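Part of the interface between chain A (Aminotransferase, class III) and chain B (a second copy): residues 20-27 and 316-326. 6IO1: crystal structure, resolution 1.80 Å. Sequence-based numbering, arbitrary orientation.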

# COMPACT_ATOMS: atom_id res chain seq x y z
N LEU A 20 0.45 1.71 -17.74
CA LEU A 20 1.23 0.49 -17.52
C LEU A 20 0.42 -0.41 -16.60
O LEU A 20 0.58 -0.39 -15.38
CB LEU A 20 2.60 0.82 -16.95
CG LEU A 20 3.63 -0.31 -16.92
CD1 LEU A 20 4.27 -0.48 -18.29
CD2 LEU A 20 4.70 -0.03 -15.86
N HIS A 21 -0.47 -1.20 -17.19
CA HIS A 21 -1.41 -2.01 -16.42
C HIS A 21 -0.66 -3.00 -15.52
O HIS A 21 0.35 -3.58 -15.93
CB HIS A 21 -2.34 -2.78 -17.34
CG HIS A 21 -3.43 -1.95 -17.95
ND1 HIS A 21 -4.72 -1.96 -17.48
CD2 HIS A 21 -3.41 -1.10 -19.00
CE1 HIS A 21 -5.46 -1.14 -18.22
NE2 HIS A 21 -4.69 -0.61 -19.14
N PRO A 22 -1.14 -3.22 -14.30
CA PRO A 22 -0.65 -4.36 -13.51
C PRO A 22 -1.38 -5.64 -13.89
O PRO A 22 -2.53 -5.62 -14.31
CB PRO A 22 -0.97 -3.95 -12.07
CG PRO A 22 -2.17 -3.07 -12.19
CD PRO A 22 -2.11 -2.41 -13.55
N LEU A 23 -0.67 -6.76 -13.72
CA LEU A 23 -1.24 -8.09 -13.95
C LEU A 23 -1.87 -8.19 -15.33
O LEU A 23 -2.98 -8.72 -15.50
CB LEU A 23 -2.25 -8.46 -12.86
CG LEU A 23 -1.77 -9.43 -11.78
CD1 LEU A 23 -1.38 -10.77 -12.40
CD2 LEU A 23 -0.61 -8.84 -11.00
N THR A 24 -1.17 -7.68 -16.34
CA THR A 24 -1.68 -7.62 -17.70
C THR A 24 -0.56 -7.97 -18.67
O THR A 24 0.61 -7.66 -18.42
CB THR A 24 -2.25 -6.23 -18.02
OG1 THR A 24 -3.33 -5.94 -17.11
CG2 THR A 24 -2.77 -6.15 -19.45
N ASN A 25 -0.93 -8.61 -19.78
CA ASN A 25 0.00 -8.83 -20.87
C ASN A 25 0.10 -7.52 -21.64
O ASN A 25 -0.77 -7.19 -22.45
CB ASN A 25 -0.47 -9.98 -21.76
CG ASN A 25 0.53 -10.35 -22.84
OD1 ASN A 25 1.17 -9.49 -23.44
ND2 ASN A 25 0.66 -11.64 -23.10
N LEU A 26 1.17 -6.76 -21.37
CA LEU A 26 1.32 -5.45 -21.99
C LEU A 26 1.44 -5.57 -23.50
O LEU A 26 0.92 -4.73 -24.25
CB LEU A 26 2.53 -4.74 -21.40
CG LEU A 26 2.52 -4.62 -19.87
CD1 LEU A 26 3.83 -4.07 -19.34
CD2 LEU A 26 1.35 -3.76 -19.41
N TYR A 27 2.11 -6.63 -23.97
CA TYR A 27 2.22 -6.88 -25.40
C TYR A 27 0.84 -7.05 -26.02
O TYR A 27 0.53 -6.47 -27.07
CB TYR A 27 3.08 -8.13 -25.62
CG TYR A 27 3.25 -8.59 -27.06
CD1 TYR A 27 2.26 -9.33 -27.70
CD2 TYR A 27 4.41 -8.31 -27.76
CE1 TYR A 27 2.41 -9.75 -29.00
CE2 TYR A 27 4.58 -8.74 -29.07
CZ TYR A 27 3.57 -9.46 -29.68
OH TYR A 27 3.73 -9.88 -30.98
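Chain B (316-326) RVFMHGFTYSG

Two largely irregular segments can meet through backbone hydrogen bonds as well as side chains, and this pair from the aminotransferase dimer is a compact example. Chain B is extended at Arg B316 to Phe B318, bends at Met B319, where N of His B320 makes a weak hydrogen bond to O of Phe B318 (2.9 Å), and is extended again at His B320 and Gly B321, before a type I turn from Phe B322 to Ser B325. It runs antiparallel to chain A: Pro A22 lies nearest Gly B321, Leu A23 nearest Phe B318 and Asn A25 nearest Val B317, with CA atoms 4.6, 5.2 and 4.0 Å apart.

Along chain A, the CA-to-CB bond of His A21 points away from chain B, but its O atom lies at the edge of the Phe B318 ring, 3.9 Å from CD2. Pro A22 follows, its CB 3.6 Å from CA of Gly B321 and its CG 3.4 Å from OG of Ser B325. Glycine suits this place, since an ideal CB on Gly B321 would fall 2.5 Å from CB of Pro A22, a clash.

Leu A23, with positive phi, donates from N to O of His B320 (3.2 Å), while its CA makes a C-H...O contact with O of Phe B318, also 3.2 Å. Its side chain starts away from chain B, yet its end returns: CD1 lies 4.1 Å from SD of Met B319 and 4.3 Å from CG1 of Val B317.

At Thr A24 the donor changes sides. N of Phe B318 gives a nearly straight hydrogen bond to O of Thr A24 (2.9 Å), while OG1 of Thr A24 bonds back to O of Pro A22 (2.9 Å).

Asn A25 caps the helix that begins at Leu A26, and its CA approaches O of Arg B316 at 3.4 Å. Here water 1 joins the chains, accepting from N of Leu A26 (3.1 Å) and donating to O of Arg B316 (2.5 Å). CD1 of Leu A26 reaches CB of Phe B318 at 4.3 Å.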

# COMPACT_ATOMS: atom_id res chain seq x y z
N ARG B 316 4.01 -11.80 -22.50
CA ARG B 316 3.76 -12.49 -21.24
C ARG B 316 3.02 -11.54 -20.31
O ARG B 316 2.99 -10.33 -20.54
CB ARG B 316 5.06 -12.97 -20.60
CG ARG B 316 5.92 -11.83 -20.06
CD ARG B 316 7.36 -12.25 -19.84
NE ARG B 316 7.50 -13.19 -18.74
CZ ARG B 316 7.38 -12.87 -17.45
NH1 ARG B 316 7.53 -13.80 -16.52
NH2 ARG B 316 7.10 -11.62 -17.10
N VAL B 317 2.43 -12.10 -19.27
CA VAL B 317 1.74 -11.29 -18.27
C VAL B 317 2.77 -10.64 -17.35
O VAL B 317 3.72 -11.29 -16.90
CB VAL B 317 0.74 -12.14 -17.48
CG1 VAL B 317 0.09 -11.32 -16.38
CG2 VAL B 317 -0.31 -12.73 -18.40
N PHE B 318 2.58 -9.35 -17.08
CA PHE B 318 3.43 -8.64 -16.13
C PHE B 318 2.95 -9.01 -14.73
O PHE B 318 1.91 -8.52 -14.27
CB PHE B 318 3.36 -7.14 -16.37
CG PHE B 318 4.21 -6.33 -15.44
CD1 PHE B 318 5.54 -6.65 -15.23
CD2 PHE B 318 3.68 -5.23 -14.78
CE1 PHE B 318 6.33 -5.89 -14.38
CE2 PHE B 318 4.46 -4.47 -13.92
CZ PHE B 318 5.79 -4.81 -13.72
N MET B 319 3.71 -9.87 -14.04
CA MET B 319 3.27 -10.47 -12.78
C MET B 319 3.60 -9.56 -11.60
O MET B 319 4.34 -9.92 -10.68
CB MET B 319 3.88 -11.85 -12.62
CG MET B 319 3.45 -12.85 -13.69
SD MET B 319 1.68 -13.16 -13.70
CE MET B 319 1.46 -13.98 -12.12
N HIS B 320 3.03 -8.36 -11.62
CA HIS B 320 3.17 -7.44 -10.50
C HIS B 320 1.96 -6.51 -10.46
O HIS B 320 1.48 -6.06 -11.50
CB HIS B 320 4.45 -6.61 -10.62
CG HIS B 320 4.51 -5.45 -9.67
ND1 HIS B 320 5.02 -5.56 -8.40
CD2 HIS B 320 4.12 -4.16 -9.82
CE1 HIS B 320 4.94 -4.38 -7.79
NE2 HIS B 320 4.40 -3.52 -8.63
N GLY B 321 1.48 -6.25 -9.25
CA GLY B 321 0.40 -5.30 -9.08
C GLY B 321 -0.24 -5.32 -7.70
O GLY B 321 -0.40 -6.38 -7.09
N PHE B 322 -0.63 -4.14 -7.21
CA PHE B 322 -1.37 -4.03 -5.97
C PHE B 322 -2.85 -3.90 -6.29
O PHE B 322 -3.24 -3.34 -7.33
CB PHE B 322 -0.90 -2.82 -5.16
CG PHE B 322 0.53 -2.92 -4.70
CD1 PHE B 322 0.86 -3.55 -3.52
CD2 PHE B 322 1.56 -2.37 -5.46
CE1 PHE B 322 2.17 -3.64 -3.09
CE2 PHE B 322 2.87 -2.45 -5.05
CZ PHE B 322 3.18 -3.09 -3.86
N THR B 323 -3.69 -4.44 -5.40
CA THR B 323 -5.11 -4.60 -5.69
C THR B 323 -5.76 -3.28 -6.09
O THR B 323 -6.55 -3.23 -7.05
CB THR B 323 -5.83 -5.20 -4.48
OG1 THR B 323 -5.41 -6.56 -4.30
CG2 THR B 323 -7.34 -5.15 -4.67
N TYR B 324 -5.44 -2.20 -5.39
CA TYR B 324 -6.11 -0.92 -5.58
C TYR B 324 -5.39 -0.02 -6.58
O TYR B 324 -5.61 1.20 -6.57
CB TYR B 324 -6.30 -0.22 -4.23
CG TYR B 324 -7.41 -0.86 -3.44
CD1 TYR B 324 -8.68 -1.00 -3.98
CD2 TYR B 324 -7.18 -1.36 -2.16
CE1 TYR B 324 -9.70 -1.60 -3.27
CE2 TYR B 324 -8.20 -1.96 -1.44
CZ TYR B 324 -9.45 -2.07 -2.00
OH TYR B 324 -10.47 -2.66 -1.30
N SER B 325 -4.52 -0.58 -7.41
CA SER B 325 -3.83 0.19 -8.44
C SER B 325 -4.83 0.87 -9.36
O SER B 325 -5.67 0.20 -9.98
CB SER B 325 -2.91 -0.73 -9.23
OG SER B 325 -2.50 -0.12 -10.45
N GLY B 326 -4.74 2.19 -9.46
CA GLY B 326 -5.62 2.93 -10.35
C GLY B 326 -7.05 3.05 -9.86
O GLY B 326 -7.97 3.05 -10.68
O HOH W 1 3.93 -8.06 -20.84